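Local coordinates for protein ORF48 (Lactococcus phage TP901-1, PDB 3UH8) that probably serves as a structural subunit of the phage baseplate, contributing an immunoglobulin-like N-terminal domain to the host-adhesion device, at residues T10-H24 / Q111-K123. Sequence-based numbering, arbitrary orientation.
Sequences TTEPNNNIGIVKLRH and QFSTRTFHYIVEK
A parallel edge pairing within the immunoglobulin-like beta fold joins Lys21, Leu22 and Arg23 to Ile120, Val121 and Glu122 of the last strand, which on its other side runs antiparallel to strand 92-103. The axes of the two short strands are inclined at 33°, and four backbone bonds alternate as a parallel ladder requires: Ile120 N to Val20 O (2.8 Å), Leu22 N to Ile120 O, Glu122 N to Leu22 O, and His24 N to Glu122 O. Before the ladder the chain of residues 10-19 draws away from the strand, and one water spans the gap, giving hydrogen bonds to Gly18 O and His118 O while accepting one from Val20 N.

Side chains alternate accordingly. On the buried face Leu22 CD1 lies 3.7 Å from Tyr119 CD1, and the CB atoms of Val20 and Tyr119 meet; the Tyr119 hydroxyl bonds to Ala87 O. On the face of Lys21, Ile120 and Glu122, Lys21 runs extended beside Ile120, its CG 3.7 Å from Ile120 CG2. Its NZ stays 4.0 Å from Glu122 OE2, beyond salt-bridge range, although CD comes closer.

Toward the N-terminal ends of both segments, Ile17 CD1 touches Phe117 CB at the start of strand 117-122. At the break, 114-116, the Arg115 bend at chi3 (48°) brings NE to 3.0 Å from Glu12 O. Asn14, whose OD1 accepts Ser9 N-H, sends ND2 to Arg115 O (2.9 Å), approaching 57° above that carbonyl's plane.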
ATOM      1  N   THR A  10       7.068   7.433   5.909  1.00 35.35           N
ATOM      2  CA  THR A  10       6.757   8.625   5.109  1.00 35.72           C
ATOM      3  C   THR A  10       7.989   9.531   5.023  1.00 40.58           C
ATOM      4  O   THR A  10       8.124  10.315   4.082  1.00 39.99           O
ATOM      5  CB  THR A  10       5.548   9.376   5.685  1.00 43.92           C
ATOM      6  OG1 THR A  10       5.867   9.858   6.992  1.00 43.98           O
ATOM      7  CG2 THR A  10       4.288   8.524   5.730  1.00 42.80           C
ATOM      8  N   THR A  11       8.869   9.417   6.025  1.00 38.48           N
ATOM      9  CA  THR A  11      10.116  10.165   6.141  1.00 38.79           C
ATOM     10  C   THR A  11      11.291   9.376   5.555  1.00 44.39           C
ATOM     11  O   THR A  11      12.057   9.917   4.760  1.00 44.26           O
ATOM     12  CB  THR A  11      10.394  10.503   7.625  1.00 44.64           C
ATOM     13  OG1 THR A  11      10.469   9.285   8.367  1.00 43.12           O
ATOM     14  CG2 THR A  11       9.348  11.418   8.247  1.00 43.19           C
ATOM     15  N   GLU A  12      11.458   8.099   5.945  1.00 41.62           N
ATOM     16  CA  GLU A  12      12.576   7.227   5.552  1.00 41.86           C
ATOM     17  C   GLU A  12      12.370   6.349   4.294  1.00 46.48           C
ATOM     18  O   GLU A  12      11.237   6.039   3.954  1.00 46.19           O
ATOM     19  CB  GLU A  12      12.839   6.300   6.701  1.00 43.32           C
ATOM     20  CG  GLU A  12      14.011   6.684   7.530  1.00 55.14           C
ATOM     21  CD  GLU A  12      13.573   7.046   8.910  1.00 79.04           C
ATOM     22  OE1 GLU A  12      13.743   6.189   9.806  1.00 75.13           O
ATOM     23  OE2 GLU A  12      12.941   8.119   9.059  1.00 73.77           O
ATOM     24  N   PRO A  13      13.457   5.826   3.679  1.00 43.63           N
ATOM     25  CA  PRO A  13      13.299   4.927   2.533  1.00 43.31           C
ATOM     26  C   PRO A  13      12.660   3.615   2.929  1.00 46.53           C
ATOM     27  O   PRO A  13      12.830   3.160   4.079  1.00 46.18           O
ATOM     28  CB  PRO A  13      14.735   4.691   2.112  1.00 45.17           C
ATOM     29  CG  PRO A  13      15.497   4.869   3.395  1.00 49.60           C
ATOM     30  CD  PRO A  13      14.857   5.966   4.135  1.00 45.24           C
ATOM     31  N   ASN A  14      11.888   2.969   2.027  1.00 42.52           N
ATOM     32  CA  ASN A  14      11.231   1.705   2.334  1.00 42.16           C
ATOM     33  C   ASN A  14      11.912   0.493   1.679  1.00 45.79           C
ATOM     34  O   ASN A  14      11.273  -0.527   1.482  1.00 45.37           O
ATOM     35  CB  ASN A  14       9.740   1.782   2.084  1.00 41.80           C
ATOM     36  CG  ASN A  14       9.002   2.675   3.049  1.00 59.71           C
ATOM     37  OD1 ASN A  14       9.152   2.591   4.273  1.00 52.15           O
ATOM     38  ND2 ASN A  14       8.194   3.568   2.501  1.00 52.10           N
ATOM     39  N   ASN A  15      13.246   0.577   1.441  1.00 41.94           N
ATOM     40  CA  ASN A  15      14.046  -0.502   0.834  1.00 41.47           C
ATOM     41  C   ASN A  15      14.487  -1.626   1.802  1.00 44.25           C
ATOM     42  O   ASN A  15      14.977  -2.661   1.340  1.00 43.83           O
ATOM     43  CB  ASN A  15      15.268   0.092   0.121  1.00 42.77           C
ATOM     44  CG  ASN A  15      16.198   0.862   1.029  1.00 68.60           C
ATOM     45  OD1 ASN A  15      15.798   1.806   1.711  1.00 62.84           O
ATOM     46  ND2 ASN A  15      17.459   0.463   1.074  1.00 61.47           N
ATOM     47  N   ASN A  16      14.338  -1.424   3.125  1.00 40.22           N
ATOM     48  CA  ASN A  16      14.753  -2.393   4.145  1.00 39.63           C
ATOM     49  C   ASN A  16      13.632  -3.320   4.640  1.00 42.21           C
ATOM     50  O   ASN A  16      13.906  -4.253   5.400  1.00 41.93           O
ATOM     51  CB  ASN A  16      15.422  -1.671   5.317  1.00 41.51           C
ATOM     52  N   ILE A  17      12.384  -3.081   4.187  1.00 37.64           N
ATOM     53  CA  ILE A  17      11.172  -3.840   4.546  1.00 36.72           C
ATOM     54  C   ILE A  17      11.273  -5.334   4.202  1.00 39.58           C
ATOM     55  O   ILE A  17      12.124  -5.725   3.397  1.00 39.05           O
ATOM     56  CB  ILE A  17       9.895  -3.200   3.912  1.00 39.69           C
ATOM     57  CG1 ILE A  17       9.883  -3.341   2.362  1.00 39.92           C
ATOM     58  CG2 ILE A  17       9.716  -1.747   4.365  1.00 40.36           C
ATOM     59  CD1 ILE A  17       8.549  -3.195   1.678  1.00 46.20           C
ATOM     60  N   GLY A  18      10.384  -6.136   4.794  1.00 35.63           N
ATOM     61  CA  GLY A  18      10.282  -7.567   4.525  1.00 34.93           C
ATOM     62  C   GLY A  18       9.870  -7.806   3.086  1.00 37.79           C
ATOM     63  O   GLY A  18       9.138  -6.994   2.511  1.00 37.44           O
ATOM     64  N   ILE A  19      10.377  -8.884   2.476  1.00 33.27           N
ATOM     65  CA  ILE A  19      10.093  -9.183   1.073  1.00 32.55           C
ATOM     66  C   ILE A  19       8.709  -9.806   0.862  1.00 35.03           C
ATOM     67  O   ILE A  19       8.477 -10.953   1.247  1.00 34.33           O
ATOM     68  CB  ILE A  19      11.263  -9.927   0.361  1.00 35.67           C
ATOM     69  CG1 ILE A  19      12.578  -9.108   0.489  1.00 36.22           C
ATOM     70  CG2 ILE A  19      10.923 -10.206  -1.114  1.00 36.15           C
ATOM     71  CD1 ILE A  19      13.867  -9.807   0.066  1.00 43.66           C
ATOM     72  N   VAL A  20       7.794  -9.025   0.257  1.00 30.93           N
ATOM     73  CA  VAL A  20       6.424  -9.441  -0.054  1.00 30.38           C
ATOM     74  C   VAL A  20       6.446 -10.218  -1.368  1.00 33.19           C
ATOM     75  O   VAL A  20       6.810  -9.659  -2.402  1.00 32.53           O
ATOM     76  CB  VAL A  20       5.433  -8.240  -0.090  1.00 34.30           C
ATOM     77  CG1 VAL A  20       4.055  -8.660  -0.604  1.00 33.99           C
ATOM     78  CG2 VAL A  20       5.312  -7.586   1.281  1.00 34.12           C
ATOM     79  N   LYS A  21       6.066 -11.505  -1.319  1.00 29.48           N
ATOM     80  CA  LYS A  21       6.031 -12.377  -2.494  1.00 29.17           C
ATOM     81  C   LYS A  21       4.610 -12.849  -2.786  1.00 32.20           C
ATOM     82  O   LYS A  21       4.101 -13.755  -2.120  1.00 32.06           O
ATOM     83  CB  LYS A  21       7.011 -13.554  -2.353  1.00 31.83           C
ATOM     84  CG  LYS A  21       8.469 -13.128  -2.347  1.00 46.79           C
ATOM     85  CD  LYS A  21       9.409 -14.306  -2.219  1.00 56.89           C
ATOM     86  CE  LYS A  21      10.846 -13.872  -2.351  1.00 68.98           C
ATOM     87  NZ  LYS A  21      11.779 -15.019  -2.231  1.00 79.66           N
ATOM     88  N   LEU A  22       3.964 -12.207  -3.768  1.00 27.80           N
ATOM     89  CA  LEU A  22       2.592 -12.523  -4.168  1.00 27.38           C
ATOM     90  C   LEU A  22       2.548 -13.550  -5.306  1.00 31.58           C
ATOM     91  O   LEU A  22       3.557 -13.772  -5.978  1.00 30.43           O
ATOM     92  CB  LEU A  22       1.812 -11.241  -4.540  1.00 27.19           C
ATOM     93  CG  LEU A  22       1.730 -10.110  -3.496  1.00 31.49           C
ATOM     94  CD1 LEU A  22       0.983  -8.915  -4.050  1.00 31.50           C
ATOM     95  CD2 LEU A  22       1.054 -10.566  -2.213  1.00 33.81           C
ATOM     96  N   ARG A  23       1.384 -14.196  -5.494  1.00 29.37           N
ATOM     97  CA  ARG A  23       1.168 -15.200  -6.537  1.00 29.83           C
ATOM     98  C   ARG A  23       0.187 -14.683  -7.571  1.00 34.37           C
ATOM     99  O   ARG A  23      -0.918 -14.259  -7.230  1.00 33.68           O
ATOM    100  CB  ARG A  23       0.717 -16.541  -5.946  1.00 30.88           C
ATOM    101  CG  ARG A  23       1.839 -17.291  -5.237  1.00 43.50           C
ATOM    102  CD  ARG A  23       1.309 -18.358  -4.301  1.00 57.35           C
ATOM    103  NE  ARG A  23       0.458 -17.786  -3.259  1.00 68.58           N
ATOM    104  CZ  ARG A  23       0.420 -18.207  -1.999  1.00 84.83           C
ATOM    105  NH1 ARG A  23       1.189 -19.210  -1.601  1.00 73.36           N
ATOM    106  NH2 ARG A  23      -0.385 -17.618  -1.126  1.00 72.52           N
ATOM    107  N   HIS A  24       0.619 -14.705  -8.834  1.00 32.11           N
ATOM    108  CA  HIS A  24      -0.095 -14.208 -10.006  1.00 32.56           C
ATOM    109  C   HIS A  24      -1.535 -14.712 -10.240  1.00 37.53           C
ATOM    110  O   HIS A  24      -2.453 -13.891 -10.328  1.00 37.11           O
ATOM    111  CB  HIS A  24       0.791 -14.351 -11.256  1.00 33.39           C
ATOM    112  CG  HIS A  24       0.041 -14.308 -12.546  1.00 36.88           C
ATOM    113  ND1 HIS A  24      -0.514 -13.136 -13.017  1.00 38.77           N
ATOM    114  CD2 HIS A  24      -0.252 -15.310 -13.406  1.00 38.45           C
ATOM    115  CE1 HIS A  24      -1.111 -13.457 -14.150  1.00 38.02           C
ATOM    116  NE2 HIS A  24      -0.977 -14.755 -14.426  1.00 38.44           N
ATOM    117  N   GLN A 111      -3.193  14.597   1.382  1.00 42.55           N
ATOM    118  CA  GLN A 111      -2.653  15.366   2.500  1.00 42.04           C
ATOM    119  C   GLN A 111      -1.193  14.996   2.737  1.00 44.94           C
ATOM    120  O   GLN A 111      -0.400  15.856   3.121  1.00 44.72           O
ATOM    121  CB  GLN A 111      -3.510  15.158   3.759  1.00 43.42           C
ATOM    122  CG  GLN A 111      -4.403  16.354   4.143  1.00 60.96           C
ATOM    123  CD  GLN A 111      -4.998  17.142   2.989  1.00 82.78           C
ATOM    124  OE1 GLN A 111      -4.728  18.338   2.826  1.00 78.57           O
ATOM    125  NE2 GLN A 111      -5.822  16.504   2.165  1.00 76.02           N
ATOM    126  N   PHE A 112      -0.841  13.719   2.477  1.00 40.60           N
ATOM    127  CA  PHE A 112       0.503  13.139   2.585  1.00 39.89           C
ATOM    128  C   PHE A 112       0.515  11.714   2.007  1.00 42.79           C
ATOM    129  O   PHE A 112      -0.547  11.128   1.773  1.00 42.47           O
ATOM    130  CB  PHE A 112       1.022  13.152   4.043  1.00 41.60           C
ATOM    131  CG  PHE A 112       0.577  11.998   4.907  1.00 43.03           C
ATOM    132  CD1 PHE A 112       1.444  10.950   5.196  1.00 46.09           C
ATOM    133  CD2 PHE A 112      -0.708  11.954   5.429  1.00 45.11           C
ATOM    134  CE1 PHE A 112       1.028   9.876   5.987  1.00 46.90           C
ATOM    135  CE2 PHE A 112      -1.118  10.884   6.230  1.00 47.89           C
ATOM    136  CZ  PHE A 112      -0.250   9.849   6.495  1.00 46.01           C
ATOM    137  N   SER A 113       1.716  11.146   1.819  1.00 38.25           N
ATOM    138  CA  SER A 113       1.884   9.795   1.288  1.00 37.54           C
ATOM    139  C   SER A 113       3.103   9.095   1.863  1.00 39.61           C
ATOM    140  O   SER A 113       3.975   9.746   2.444  1.00 39.03           O
ATOM    141  CB  SER A 113       1.984   9.832  -0.236  1.00 41.00           C
ATOM    142  OG  SER A 113       3.016  10.699  -0.679  1.00 49.41           O
ATOM    143  N   THR A 114       3.161   7.764   1.699  1.00 35.10           N
ATOM    144  CA  THR A 114       4.309   6.964   2.116  1.00 34.37           C
ATOM    145  C   THR A 114       5.339   7.059   0.996  1.00 37.40           C
ATOM    146  O   THR A 114       5.026   7.502  -0.115  1.00 36.86           O
ATOM    147  CB  THR A 114       3.933   5.471   2.323  1.00 41.06           C
ATOM    148  OG1 THR A 114       3.601   4.870   1.067  1.00 38.82           O
ATOM    149  CG2 THR A 114       2.824   5.256   3.344  1.00 39.84           C
ATOM    150  N   ARG A 115       6.551   6.602   1.270  1.00 33.53           N
ATOM    151  CA  ARG A 115       7.587   6.564   0.255  1.00 33.02           C
ATOM    152  C   ARG A 115       7.439   5.249  -0.484  1.00 35.32           C
ATOM    153  O   ARG A 115       6.816   4.327   0.053  1.00 35.10           O
ATOM    154  CB  ARG A 115       8.954   6.731   0.901  1.00 34.02           C
ATOM    155  CG  ARG A 115       9.150   8.182   1.324  1.00 46.21           C
ATOM    156  CD  ARG A 115      10.396   8.418   2.140  1.00 58.72           C
ATOM    157  NE  ARG A 115      11.576   7.808   1.529  1.00 70.51           N
ATOM    158  CZ  ARG A 115      12.560   8.485   0.950  1.00 87.03           C
ATOM    159  NH1 ARG A 115      12.533   9.811   0.916  1.00 75.44           N
ATOM    160  NH2 ARG A 115      13.593   7.842   0.423  1.00 74.54           N
ATOM    161  N   THR A 116       7.933   5.171  -1.736  1.00 30.17           N
ATOM    162  CA  THR A 116       7.801   3.953  -2.540  1.00 29.13           C
ATOM    163  C   THR A 116       8.451   2.737  -1.893  1.00 30.94           C
ATOM    164  O   THR A 116       9.424   2.859  -1.147  1.00 30.65           O
ATOM    165  CB  THR A 116       8.273   4.134  -3.994  1.00 36.37           C
ATOM    166  OG1 THR A 116       9.680   4.368  -4.029  1.00 36.02           O
ATOM    167  CG2 THR A 116       7.514   5.212  -4.744  1.00 34.60           C
ATOM    168  N   PHE A 117       7.872   1.572  -2.161  1.00 25.82           N
ATOM    169  CA  PHE A 117       8.342   0.279  -1.698  1.00 24.73           C
ATOM    170  C   PHE A 117       8.149  -0.703  -2.835  1.00 28.06           C
ATOM    171  O   PHE A 117       7.383  -0.435  -3.769  1.00 27.39           O
ATOM    172  CB  PHE A 117       7.582  -0.170  -0.437  1.00 26.20           C
ATOM    173  CG  PHE A 117       6.141  -0.581  -0.644  1.00 27.40           C
ATOM    174  CD1 PHE A 117       5.125   0.366  -0.641  1.00 30.08           C
ATOM    175  CD2 PHE A 117       5.797  -1.918  -0.806  1.00 29.21           C
ATOM    176  CE1 PHE A 117       3.793  -0.014  -0.835  1.00 30.87           C
ATOM    177  CE2 PHE A 117       4.465  -2.297  -0.998  1.00 31.88           C
ATOM    178  CZ  PHE A 117       3.472  -1.343  -1.008  1.00 29.97           C
ATOM    179  N   HIS A 118       8.817  -1.847  -2.747  1.00 24.71           N
ATOM    180  CA  HIS A 118       8.706  -2.869  -3.766  1.00 24.35           C
ATOM    181  C   HIS A 118       8.105  -4.147  -3.235  1.00 27.96           C
ATOM    182  O   HIS A 118       8.276  -4.477  -2.061  1.00 27.58           O
ATOM    183  CB  HIS A 118      10.073  -3.155  -4.389  1.00 25.11           C
ATOM    184  CG  HIS A 118      10.601  -2.044  -5.243  1.00 28.60           C
ATOM    185  ND1 HIS A 118      11.359  -1.021  -4.701  1.00 30.44           N
ATOM    186  CD2 HIS A 118      10.504  -1.856  -6.579  1.00 30.36           C
ATOM    187  CE1 HIS A 118      11.678  -0.235  -5.718  1.00 29.84           C
ATOM    188  NE2 HIS A 118      11.189  -0.700  -6.869  1.00 30.10           N
ATOM    189  N   TYR A 119       7.409  -4.872  -4.117  1.00 24.44           N
ATOM    190  CA  TYR A 119       6.837  -6.186  -3.855  1.00 24.13           C
ATOM    191  C   TYR A 119       7.028  -7.050  -5.096  1.00 29.59           C
ATOM    192  O   TYR A 119       7.114  -6.522  -6.209  1.00 29.50           O
ATOM    193  CB  TYR A 119       5.371  -6.116  -3.378  1.00 24.55           C
ATOM    194  CG  TYR A 119       4.352  -5.720  -4.424  1.00 24.89           C
ATOM    195  CD1 TYR A 119       3.673  -6.682  -5.165  1.00 26.70           C
ATOM    196  CD2 TYR A 119       4.003  -4.385  -4.613  1.00 25.09           C
ATOM    197  CE1 TYR A 119       2.705  -6.325  -6.105  1.00 26.86           C
ATOM    198  CE2 TYR A 119       3.032  -4.016  -5.547  1.00 25.59           C
ATOM    199  CZ  TYR A 119       2.385  -4.992  -6.289  1.00 31.41           C
ATOM    200  OH  TYR A 119       1.446  -4.640  -7.223  1.00 31.00           O
ATOM    201  N   ILE A 120       7.130  -8.367  -4.910  1.00 27.29           N
ATOM    202  CA  ILE A 120       7.345  -9.285  -6.025  1.00 27.58           C
ATOM    203  C   ILE A 120       6.140 -10.162  -6.334  1.00 31.93           C
ATOM    204  O   ILE A 120       5.612 -10.817  -5.438  1.00 31.43           O
ATOM    205  CB  ILE A 120       8.716 -10.052  -5.947  1.00 30.98           C
ATOM    206  CG1 ILE A 120       8.701 -11.401  -6.700  1.00 31.53           C
ATOM    207  CG2 ILE A 120       9.221 -10.226  -4.516  1.00 31.86           C
ATOM    208  CD1 ILE A 120       9.864 -11.622  -7.607  1.00 39.91           C
ATOM    209  N   VAL A 121       5.704 -10.163  -7.602  1.00 29.08           N
ATOM    210  CA  VAL A 121       4.630 -11.041  -8.039  1.00 28.99           C
ATOM    211  C   VAL A 121       5.313 -12.225  -8.708  1.00 33.20           C
ATOM    212  O   VAL A 121       6.063 -12.053  -9.671  1.00 32.91           O
ATOM    213  CB  VAL A 121       3.552 -10.397  -8.947  1.00 33.00           C
ATOM    214  CG1 VAL A 121       2.473 -11.420  -9.301  1.00 32.76           C
ATOM    215  CG2 VAL A 121       2.919  -9.180  -8.284  1.00 32.89           C
ATOM    216  N   GLU A 122       5.101 -13.412  -8.146  1.00 30.13           N
ATOM    217  CA  GLU A 122       5.673 -14.659  -8.644  1.00 30.22           C
ATOM    218  C   GLU A 122       4.625 -15.479  -9.378  1.00 34.53           C
ATOM    219  O   GLU A 122       3.424 -15.258  -9.215  1.00 33.99           O
ATOM    220  CB  GLU A 122       6.280 -15.472  -7.490  1.00 31.70           C
ATOM    221  CG  GLU A 122       7.619 -14.934  -7.019  1.00 43.57           C
ATOM    222  CD  GLU A 122       8.266 -15.614  -5.827  1.00 66.82           C
ATOM    223  OE1 GLU A 122       7.644 -16.523  -5.231  1.00 65.27           O
ATOM    224  OE2 GLU A 122       9.405 -15.226  -5.484  1.00 61.01           O
ATOM    225  N   LYS A 123       5.095 -16.427 -10.200  1.00 31.43           N
ATOM    226  CA  LYS A 123       4.261 -17.336 -10.975  1.00 67.32           C
ATOM    227  C   LYS A 123       4.954 -18.696 -11.057  1.00101.53           C
ATOM    228  O   LYS A 123       6.134 -18.772 -11.398  1.00 63.46           O
ATOM    229  CB  LYS A 123       4.005 -16.765 -12.377  1.00 69.94           C
ATOM    230  CG  LYS A 123       3.042 -17.600 -13.196  1.00 85.63           C
ATOM    231  CD  LYS A 123       3.013 -17.155 -14.635  1.00 96.73           C
ATOM    232  CE  LYS A 123       2.103 -18.012 -15.479  1.00109.51           C
ATOM    233  NZ  LYS A 123       0.668 -17.840 -15.135  1.00119.57           N
TER
HETATM  234  O   HOH W   1       8.557  -6.362  -0.213  1.00 31.24           O